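Local coordinates for protein transcriptional regulator (Streptococcus pneumoniae, PDB 2GNP) that probably regulates transcription in response to a sugar or sugar phosphate, which its putative sugar-binding domain of Rossmann-like fold would recognise, at residues 167-172 and 190-195; 178-183 and 201-206. All coordinates share one frame; numbering follows the deposited sequence.

Interaction 1 of 2, residues 167-172 and 190-195; sequences HQWLDM and ICCRFF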
ATOM      1  N   HIS A 167       2.433  16.315  -3.660  1.00 21.63           N
ATOM      2  CA  HIS A 167       1.924  16.658  -5.001  1.00 22.88           C
ATOM      3  C   HIS A 167       0.602  16.006  -5.432  1.00 22.87           C
ATOM      4  O   HIS A 167      -0.325  16.717  -5.870  1.00 22.96           O
ATOM      5  CB  HIS A 167       2.998  16.362  -6.061  1.00 22.91           C
ATOM      6  CG  HIS A 167       2.565  16.679  -7.453  1.00 23.11           C
ATOM      7  ND1 HIS A 167       2.431  17.971  -7.905  1.00 23.62           N
ATOM      8  CD2 HIS A 167       2.234  15.872  -8.493  1.00 24.23           C
ATOM      9  CE1 HIS A 167       2.037  17.951  -9.169  1.00 24.58           C
ATOM     10  NE2 HIS A 167       1.889  16.689  -9.542  1.00 23.72           N
ATOM     11  N   GLN A 168       0.527  14.672  -5.326  1.00 22.89           N
ATOM     12  CA  GLN A 168      -0.650  13.900  -5.770  1.00 23.71           C
ATOM     13  C   GLN A 168      -1.942  14.295  -5.030  1.00 21.91           C
ATOM     14  O   GLN A 168      -3.047  14.087  -5.537  1.00 21.35           O
ATOM     15  CB  GLN A 168      -0.379  12.387  -5.643  1.00 25.16           C
ATOM     16  CG  GLN A 168       0.973  11.960  -6.256  1.00 31.80           C
ATOM     17  CD  GLN A 168       0.904  11.760  -7.777  1.00 39.05           C
ATOM     18  OE1 GLN A 168       0.093  12.392  -8.483  1.00 41.63           O
ATOM     19  NE2 GLN A 168       1.772  10.871  -8.291  1.00 41.31           N
ATOM     20  N   TRP A 169      -1.761  14.948  -3.884  1.00 20.66           N
ATOM     21  CA  TRP A 169      -2.853  15.293  -2.955  1.00 21.26           C
ATOM     22  C   TRP A 169      -3.340  16.727  -3.032  1.00 21.45           C
ATOM     23  O   TRP A 169      -4.276  17.123  -2.307  1.00 21.05           O
ATOM     24  CB  TRP A 169      -2.441  14.943  -1.520  1.00 21.70           C
ATOM     25  CG  TRP A 169      -2.362  13.470  -1.346  1.00 19.13           C
ATOM     26  CD1 TRP A 169      -1.228  12.682  -1.388  1.00 21.95           C
ATOM     27  CD2 TRP A 169      -3.470  12.574  -1.172  1.00 16.78           C
ATOM     28  NE1 TRP A 169      -1.577  11.359  -1.219  1.00 20.76           N
ATOM     29  CE2 TRP A 169      -2.938  11.261  -1.097  1.00 19.10           C
ATOM     30  CE3 TRP A 169      -4.855  12.762  -1.067  1.00 21.63           C
ATOM     31  CZ2 TRP A 169      -3.748  10.121  -0.909  1.00 22.30           C
ATOM     32  CZ3 TRP A 169      -5.676  11.625  -0.841  1.00 23.79           C
ATOM     33  CH2 TRP A 169      -5.090  10.312  -0.773  1.00 24.21           C
ATOM     34  N   LEU A 170      -2.716  17.514  -3.908  1.00 21.96           N
ATOM     35  CA  LEU A 170      -2.956  18.943  -3.983  1.00 24.48           C
ATOM     36  C   LEU A 170      -4.402  19.397  -4.204  1.00 24.92           C
ATOM     37  O   LEU A 170      -4.787  20.473  -3.717  1.00 26.35           O
ATOM     38  CB  LEU A 170      -2.046  19.567  -5.057  1.00 24.01           C
ATOM     39  CG  LEU A 170      -0.838  20.375  -4.560  1.00 26.64           C
ATOM     40  CD1 LEU A 170      -0.229  19.941  -3.256  1.00 28.94           C
ATOM     41  CD2 LEU A 170       0.250  20.471  -5.601  1.00 27.55           C
ATOM     42  N   ASP A 171      -5.192  18.644  -4.951  1.00 25.04           N
ATOM     43  CA  ASP A 171      -6.603  19.070  -5.064  1.00 26.67           C
ATOM     44  C   ASP A 171      -7.569  18.202  -4.266  1.00 26.47           C
ATOM     45  O   ASP A 171      -8.803  18.329  -4.387  1.00 26.75           O
ATOM     46  CB  ASP A 171      -7.052  19.200  -6.524  1.00 26.94           C
ATOM     47  CG  ASP A 171      -6.740  20.600  -7.112  1.00 32.38           C
ATOM     48  OD1 ASP A 171      -5.603  20.792  -7.610  1.00 33.14           O
ATOM     49  OD2 ASP A 171      -7.636  21.495  -7.071  1.00 36.21           O
HETATM   50  N   MSE A 172      -7.007  17.331  -3.439  1.00 24.82           N
HETATM   51  CA  MSE A 172      -7.815  16.488  -2.578  1.00 24.40           C
HETATM   52  C   MSE A 172      -7.828  17.016  -1.120  1.00 24.60           C
HETATM   53  O   MSE A 172      -8.902  17.124  -0.488  1.00 24.83           O
HETATM   54  CB  MSE A 172      -7.317  15.050  -2.656  1.00 24.01           C
HETATM   55  CG  MSE A 172      -8.206  14.041  -1.896  1.00 23.00           C
HETATM   56 SE   MSE A 172     -10.129  14.124  -2.420  0.75 25.09          SE
HETATM   57  CE  MSE A 172      -9.921  13.498  -4.263  1.00 23.53           C
ATOM     58  N   ILE A 190      -0.506   5.234   3.818  1.00 12.52           N
ATOM     59  CA  ILE A 190      -0.817   3.892   3.328  1.00 12.91           C
ATOM     60  C   ILE A 190      -2.325   3.809   3.310  1.00 13.47           C
ATOM     61  O   ILE A 190      -2.996   4.238   4.247  1.00 12.80           O
ATOM     62  CB  ILE A 190      -0.115   2.825   4.236  1.00 13.64           C
ATOM     63  CG1 ILE A 190      -0.144   1.420   3.601  1.00 15.15           C
ATOM     64  CG2 ILE A 190      -0.694   2.810   5.734  1.00 13.10           C
ATOM     65  CD1 ILE A 190       0.776   0.384   4.379  1.00 15.83           C
ATOM     66  N   CYS A 191      -2.901   3.272   2.222  1.00 13.90           N
ATOM     67  CA  CYS A 191      -4.359   3.238   2.070  1.00 14.96           C
ATOM     68  C   CYS A 191      -4.998   4.627   2.304  1.00 14.66           C
ATOM     69  O   CYS A 191      -6.092   4.711   2.821  1.00 15.02           O
ATOM     70  CB  CYS A 191      -5.009   2.218   2.983  1.00 15.68           C
ATOM     71  SG  CYS A 191      -4.541   0.529   2.493  1.00 17.59           S
ATOM     72  N   CYS A 192      -4.270   5.659   1.925  1.00 15.57           N
ATOM     73  CA  CYS A 192      -4.708   7.039   2.009  1.00 15.56           C
ATOM     74  C   CYS A 192      -4.877   7.559   3.440  1.00 16.44           C
ATOM     75  O   CYS A 192      -5.569   8.564   3.655  1.00 17.74           O
ATOM     76  CB  CYS A 192      -6.004   7.201   1.158  1.00 16.75           C
ATOM     77  SG  CYS A 192      -5.694   6.804  -0.601  1.00 21.64           S
ATOM     78  N   ARG A 193      -4.227   6.902   4.388  1.00 13.66           N
ATOM     79  CA  ARG A 193      -4.165   7.340   5.803  1.00 14.98           C
ATOM     80  C   ARG A 193      -2.768   7.761   6.127  1.00 15.91           C
ATOM     81  O   ARG A 193      -1.806   7.093   5.739  1.00 16.53           O
ATOM     82  CB  ARG A 193      -4.719   6.316   6.758  1.00 15.69           C
ATOM     83  CG  ARG A 193      -6.238   6.128   6.456  1.00 13.79           C
ATOM     84  CD  ARG A 193      -6.752   4.998   7.336  1.00 14.89           C
ATOM     85  NE  ARG A 193      -8.186   4.750   7.144  1.00 12.27           N
ATOM     86  CZ  ARG A 193      -9.146   5.562   7.570  1.00 14.40           C
ATOM     87  NH1 ARG A 193      -8.809   6.701   8.229  1.00 12.80           N
ATOM     88  NH2 ARG A 193     -10.446   5.279   7.340  1.00 13.86           N
ATOM     89  N   PHE A 194      -2.682   8.897   6.817  1.00 13.96           N
ATOM     90  CA  PHE A 194      -1.422   9.608   7.035  1.00 13.37           C
ATOM     91  C   PHE A 194      -0.920   9.294   8.408  1.00 14.09           C
ATOM     92  O   PHE A 194      -1.685   9.375   9.374  1.00 16.84           O
ATOM     93  CB  PHE A 194      -1.648  11.123   6.812  1.00 13.81           C
ATOM     94  CG  PHE A 194      -1.952  11.431   5.351  1.00 11.82           C
ATOM     95  CD1 PHE A 194      -0.902  11.655   4.476  1.00 15.40           C
ATOM     96  CD2 PHE A 194      -3.259  11.391   4.853  1.00 14.36           C
ATOM     97  CE1 PHE A 194      -1.143  11.875   3.138  1.00 15.09           C
ATOM     98  CE2 PHE A 194      -3.495  11.587   3.461  1.00 15.54           C
ATOM     99  CZ  PHE A 194      -2.432  11.846   2.636  1.00 17.00           C
ATOM    100  N   PHE A 195       0.366   8.986   8.494  1.00 13.94           N
ATOM    101  CA  PHE A 195       0.940   8.617   9.804  1.00 12.43           C
ATOM    102  C   PHE A 195       2.242   9.341  10.097  1.00 14.14           C
ATOM    103  O   PHE A 195       2.915   9.852   9.188  1.00 13.66           O
ATOM    104  CB  PHE A 195       1.148   7.112   9.887  1.00 14.05           C
ATOM    105  CG  PHE A 195       1.880   6.531   8.692  1.00 13.09           C
ATOM    106  CD1 PHE A 195       1.187   5.791   7.722  1.00 15.68           C
ATOM    107  CD2 PHE A 195       3.238   6.771   8.511  1.00 15.76           C
ATOM    108  CE1 PHE A 195       1.881   5.223   6.609  1.00 15.54           C
ATOM    109  CE2 PHE A 195       3.922   6.243   7.418  1.00 16.86           C
ATOM    110  CZ  PHE A 195       3.217   5.476   6.448  1.00 15.16           C
TER
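Trp169 meets two side chains of 190-195 in two different ways: Phe194 comes over a face of the indole and Cys192 sits at its rim. The phenyl ring of Phe194 arrives edge first, with CZ 3.8 Å from Trp169 CE2, close to the bond that fuses the two indole rings. The planes stand at 76° to each other and the phenyl centroid lies 5.3 Å from that of the five-membered ring, a T-shaped stack in which Phe194 gives the edge and Trp169 the face. Cys192 SG lies near the indole plane, 3.6 Å from Trp169 CH2, a sulfur-aromatic contact made at the ring edge. With CG anti to its carbonyl carbon (chi1 -69°), Trp169 reaches across a gap of 9.8 Å between its CA and that of Cys192, and it alone of its segment makes the contact. No hydrogen bond crosses.

The tight part is this buried trio: Trp169 also touches Phe178, Phe194 touches Leu181, and Cys192 touches Trp65 and Ile124. In the same loop, by contrast, His167 and Leu170, at the ends of a type I turn, and Asp171 just after it are exposed. On the other segment, a type I' turn from Ile190 to Arg193, closed by paired backbone bonds between its end residues, sets Cys192 at the bend and Phe194 on the returning strand. Strands 188-190 and 193-195 thus form a beta hairpin with a two-residue type I' loop, its first strand paired antiparallel with strand 153-160 of the mixed sheet, and an interhelical loop packs on it through one tryptophan.

Interaction 2 of 2, residues 178-183 and 201-206; sequences FKELTK and EVYENL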
ATOM      1  N   PHE A 178      -2.971  20.250   4.980  1.00 21.97           N
ATOM      2  CA  PHE A 178      -1.497  20.133   4.869  1.00 22.38           C
ATOM      3  C   PHE A 178      -0.814  20.757   6.063  1.00 23.38           C
ATOM      4  O   PHE A 178       0.140  20.190   6.601  1.00 22.67           O
ATOM      5  CB  PHE A 178      -0.982  20.773   3.583  1.00 22.16           C
ATOM      6  CG  PHE A 178      -1.191  19.931   2.359  1.00 21.24           C
ATOM      7  CD1 PHE A 178      -0.507  18.708   2.205  1.00 21.82           C
ATOM      8  CD2 PHE A 178      -2.051  20.355   1.366  1.00 22.24           C
ATOM      9  CE1 PHE A 178      -0.676  17.946   1.051  1.00 20.28           C
ATOM     10  CE2 PHE A 178      -2.250  19.580   0.196  1.00 21.42           C
ATOM     11  CZ  PHE A 178      -1.541  18.384   0.051  1.00 18.63           C
ATOM     12  N   LYS A 179      -1.296  21.923   6.489  1.00 23.97           N
ATOM     13  CA  LYS A 179      -0.681  22.568   7.654  1.00 25.42           C
ATOM     14  C   LYS A 179      -0.756  21.695   8.872  1.00 24.11           C
ATOM     15  O   LYS A 179       0.249  21.479   9.549  1.00 24.80           O
ATOM     16  CB  LYS A 179      -1.304  23.932   7.942  1.00 26.48           C
ATOM     17  CG  LYS A 179      -0.710  25.086   7.131  1.00 28.74           C
ATOM     18  CD  LYS A 179      -1.150  26.494   7.715  1.00 29.37           C
ATOM     19  CE  LYS A 179      -2.608  26.567   8.185  1.00 37.00           C
ATOM     20  NZ  LYS A 179      -2.834  26.105   9.621  1.00 39.17           N
ATOM     21  N   GLU A 180      -1.934  21.127   9.126  1.00 22.31           N
ATOM     22  CA  GLU A 180      -2.144  20.266  10.279  1.00 22.64           C
ATOM     23  C   GLU A 180      -1.340  18.965  10.180  1.00 20.93           C
ATOM     24  O   GLU A 180      -0.761  18.532  11.165  1.00 20.47           O
ATOM     25  CB  GLU A 180      -3.627  19.963  10.476  1.00 23.34           C
ATOM     26  CG  GLU A 180      -4.456  21.214  10.743  1.00 29.46           C
ATOM     27  CD  GLU A 180      -3.960  21.981  11.988  1.00 32.93           C
ATOM     28  OE1 GLU A 180      -3.380  21.338  12.912  1.00 31.76           O
ATOM     29  OE2 GLU A 180      -4.181  23.215  12.023  1.00 35.50           O
ATOM     30  N   LEU A 181      -1.309  18.350   8.990  1.00 18.43           N
ATOM     31  CA  LEU A 181      -0.456  17.160   8.782  1.00 17.88           C
ATOM     32  C   LEU A 181       1.022  17.422   9.045  1.00 18.09           C
ATOM     33  O   LEU A 181       1.715  16.589   9.620  1.00 18.47           O
ATOM     34  CB  LEU A 181      -0.665  16.575   7.390  1.00 17.96           C
ATOM     35  CG  LEU A 181      -2.010  15.856   7.246  1.00 16.05           C
ATOM     36  CD1 LEU A 181      -2.246  15.539   5.735  1.00 15.69           C
ATOM     37  CD2 LEU A 181      -2.215  14.616   8.142  1.00 18.29           C
ATOM     38  N   THR A 182       1.487  18.584   8.617  1.00 19.16           N
ATOM     39  CA  THR A 182       2.897  18.963   8.798  1.00 19.32           C
ATOM     40  C   THR A 182       3.150  19.226  10.291  1.00 19.39           C
ATOM     41  O   THR A 182       4.168  18.788  10.847  1.00 18.89           O
ATOM     42  CB  THR A 182       3.243  20.181   7.921  1.00 20.34           C
ATOM     43  OG1 THR A 182       3.101  19.792   6.544  1.00 19.12           O
ATOM     44  CG2 THR A 182       4.706  20.641   8.150  1.00 19.60           C
ATOM     45  N   LYS A 183       2.189  19.879  10.949  1.00 21.68           N
ATOM     46  CA  LYS A 183       2.356  20.177  12.384  1.00 23.04           C
ATOM     47  C   LYS A 183       2.558  18.908  13.215  1.00 22.61           C
ATOM     48  O   LYS A 183       3.353  18.888  14.170  1.00 21.58           O
ATOM     49  CB  LYS A 183       1.177  20.996  12.922  1.00 24.04           C
ATOM     50  CG  LYS A 183       1.507  21.725  14.221  1.00 29.40           C
ATOM     51  CD  LYS A 183       0.260  21.959  15.105  1.00 36.26           C
ATOM     52  CE  LYS A 183      -0.418  23.298  14.824  1.00 40.34           C
ATOM     53  NZ  LYS A 183      -1.232  23.770  16.017  1.00 39.98           N
ATOM     54  N   GLU A 201      -1.639   7.114  13.074  1.00 21.48           N
ATOM     55  CA  GLU A 201      -2.512   8.041  12.368  1.00 22.29           C
ATOM     56  C   GLU A 201      -2.928   9.223  13.259  1.00 25.02           C
ATOM     57  O   GLU A 201      -3.937   9.172  13.970  1.00 26.79           O
ATOM     58  CB  GLU A 201      -3.745   7.307  11.788  1.00 21.69           C
ATOM     59  CG  GLU A 201      -4.473   8.091  10.696  1.00 20.48           C
ATOM     60  CD  GLU A 201      -5.704   7.365  10.172  1.00 19.39           C
ATOM     61  OE1 GLU A 201      -5.990   6.282  10.735  1.00 19.71           O
ATOM     62  OE2 GLU A 201      -6.347   7.892   9.244  1.00 16.00           O
ATOM     63  N   VAL A 202      -2.166  10.312  13.189  1.00 27.53           N
ATOM     64  CA  VAL A 202      -2.233  11.288  14.302  1.00 28.41           C
ATOM     65  C   VAL A 202      -3.351  12.322  14.167  1.00 27.27           C
ATOM     66  O   VAL A 202      -4.019  12.640  15.159  1.00 28.44           O
ATOM     67  CB  VAL A 202      -0.839  11.890  14.620  1.00 29.38           C
ATOM     68  CG1 VAL A 202      -0.171  12.346  13.322  1.00 30.08           C
ATOM     69  CG2 VAL A 202      -0.914  12.989  15.746  1.00 29.36           C
ATOM     70  N   TYR A 203      -3.622  12.778  12.937  1.00 25.73           N
ATOM     71  CA  TYR A 203      -4.608  13.826  12.699  1.00 23.30           C
ATOM     72  C   TYR A 203      -6.062  13.288  12.532  1.00 22.73           C
ATOM     73  O   TYR A 203      -6.549  12.955  11.423  1.00 21.07           O
ATOM     74  CB  TYR A 203      -4.169  14.661  11.503  1.00 24.74           C
ATOM     75  CG  TYR A 203      -5.039  15.840  11.187  1.00 25.10           C
ATOM     76  CD1 TYR A 203      -5.235  16.243   9.864  1.00 22.89           C
ATOM     77  CD2 TYR A 203      -5.646  16.589  12.206  1.00 27.05           C
ATOM     78  CE1 TYR A 203      -6.031  17.331   9.547  1.00 27.92           C
ATOM     79  CE2 TYR A 203      -6.441  17.673  11.884  1.00 28.79           C
ATOM     80  CZ  TYR A 203      -6.627  18.028  10.558  1.00 25.91           C
ATOM     81  OH  TYR A 203      -7.404  19.095  10.222  1.00 30.01           O
ATOM     82  N   GLU A 204      -6.755  13.261  13.660  1.00 20.73           N
ATOM     83  CA  GLU A 204      -8.080  12.622  13.758  1.00 21.81           C
ATOM     84  C   GLU A 204      -9.173  13.232  12.856  1.00 21.14           C
ATOM     85  O   GLU A 204     -10.032  12.495  12.311  1.00 20.58           O
ATOM     86  CB  GLU A 204      -8.522  12.668  15.224  1.00 22.33           C
ATOM     87  CG  GLU A 204      -9.767  11.929  15.554  1.00 25.60           C
ATOM     88  CD  GLU A 204     -10.085  12.112  17.026  1.00 32.26           C
ATOM     89  OE1 GLU A 204     -10.925  12.975  17.334  1.00 34.93           O
ATOM     90  OE2 GLU A 204      -9.427  11.444  17.849  1.00 37.01           O
ATOM     91  N   ASN A 205      -9.187  14.554  12.704  1.00 21.11           N
ATOM     92  CA  ASN A 205     -10.131  15.206  11.807  1.00 21.91           C
ATOM     93  C   ASN A 205     -10.129  14.665  10.360  1.00 20.49           C
ATOM     94  O   ASN A 205     -11.188  14.445   9.745  1.00 22.03           O
ATOM     95  CB  ASN A 205      -9.933  16.729  11.805  1.00 22.74           C
ATOM     96  CG  ASN A 205     -10.989  17.464  10.974  1.00 25.56           C
ATOM     97  OD1 ASN A 205     -10.902  17.570   9.749  1.00 27.48           O
ATOM     98  ND2 ASN A 205     -11.995  18.013  11.658  1.00 32.56           N
ATOM     99  N   LEU A 206      -8.947  14.480   9.804  1.00 18.09           N
ATOM    100  CA  LEU A 206      -8.888  13.926   8.428  1.00 17.32           C
ATOM    101  C   LEU A 206      -9.183  12.414   8.475  1.00 15.82           C
ATOM    102  O   LEU A 206      -9.884  11.891   7.592  1.00 16.58           O
ATOM    103  CB  LEU A 206      -7.528  14.231   7.816  1.00 17.79           C
ATOM    104  CG  LEU A 206      -7.265  13.697   6.395  1.00 16.04           C
ATOM    105  CD1 LEU A 206      -8.290  14.284   5.432  1.00 15.96           C
ATOM    106  CD2 LEU A 206      -5.798  14.003   5.987  1.00 17.64           C
TER
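A first torsion of -176° swings the ring of Tyr203 anti to its own backbone N and out against helix 175-183, where Glu180 and Leu181 receive it. Glu180 has CG anti to its carbonyl carbon (chi1 -62°), which sends CG across the phenol at a slant toward OH before the chain bends at chi2. Its CB stands over one ring face, 3.8 Å from the Tyr203 centroid and 19° off the normal, a CH-pi contact; CG follows, 3.7 Å from Tyr203 OH. The other face of the ring looks onto the backbone N of Leu206. Leu181 approaches at the ring edge instead, with CD2 3.8 Å from Tyr203 CD1, while its second methyl, CD1, lies 3.9 Å from Leu206 CD2. Contact across these segments is therefore apolar, even though Glu180 supplies part of it.

Tyr203 holds the N-cap position of the short helix 204-207, and Leu206, in its first turn, points toward helix 175-183. Leu181 and Leu206 both rest on Phe194 of strand 193-195, with Phe161 beside Leu181 and Val125 beside Leu206, so the two helices meet over the hairpin strand.

The centres of the two interactions lie about 11 Å apart on the same side of the chain's centre, and their segments alternate along the chain: 167-172, 178-183, 190-195, then 201-206. Helix 175-183 follows the loop of interaction 1 and helix 204-207 follows its strand 193-195, so each element of interaction 2 comes shortly after its counterpart. The two contacts share Phe194, which lies between loop 167-172, helix 175-183 and helix 204-207, its CB 3.8 Å from Leu181 CD2 and its CD2 3.8 Å from Leu206 CD2. A salt bridge of 2.9 Å between Arg193 NH1 and Glu201 OE2 adds a polar tie. Loop and helices thus pack against the hairpin of the mixed sheet within the putative sugar-binding domain.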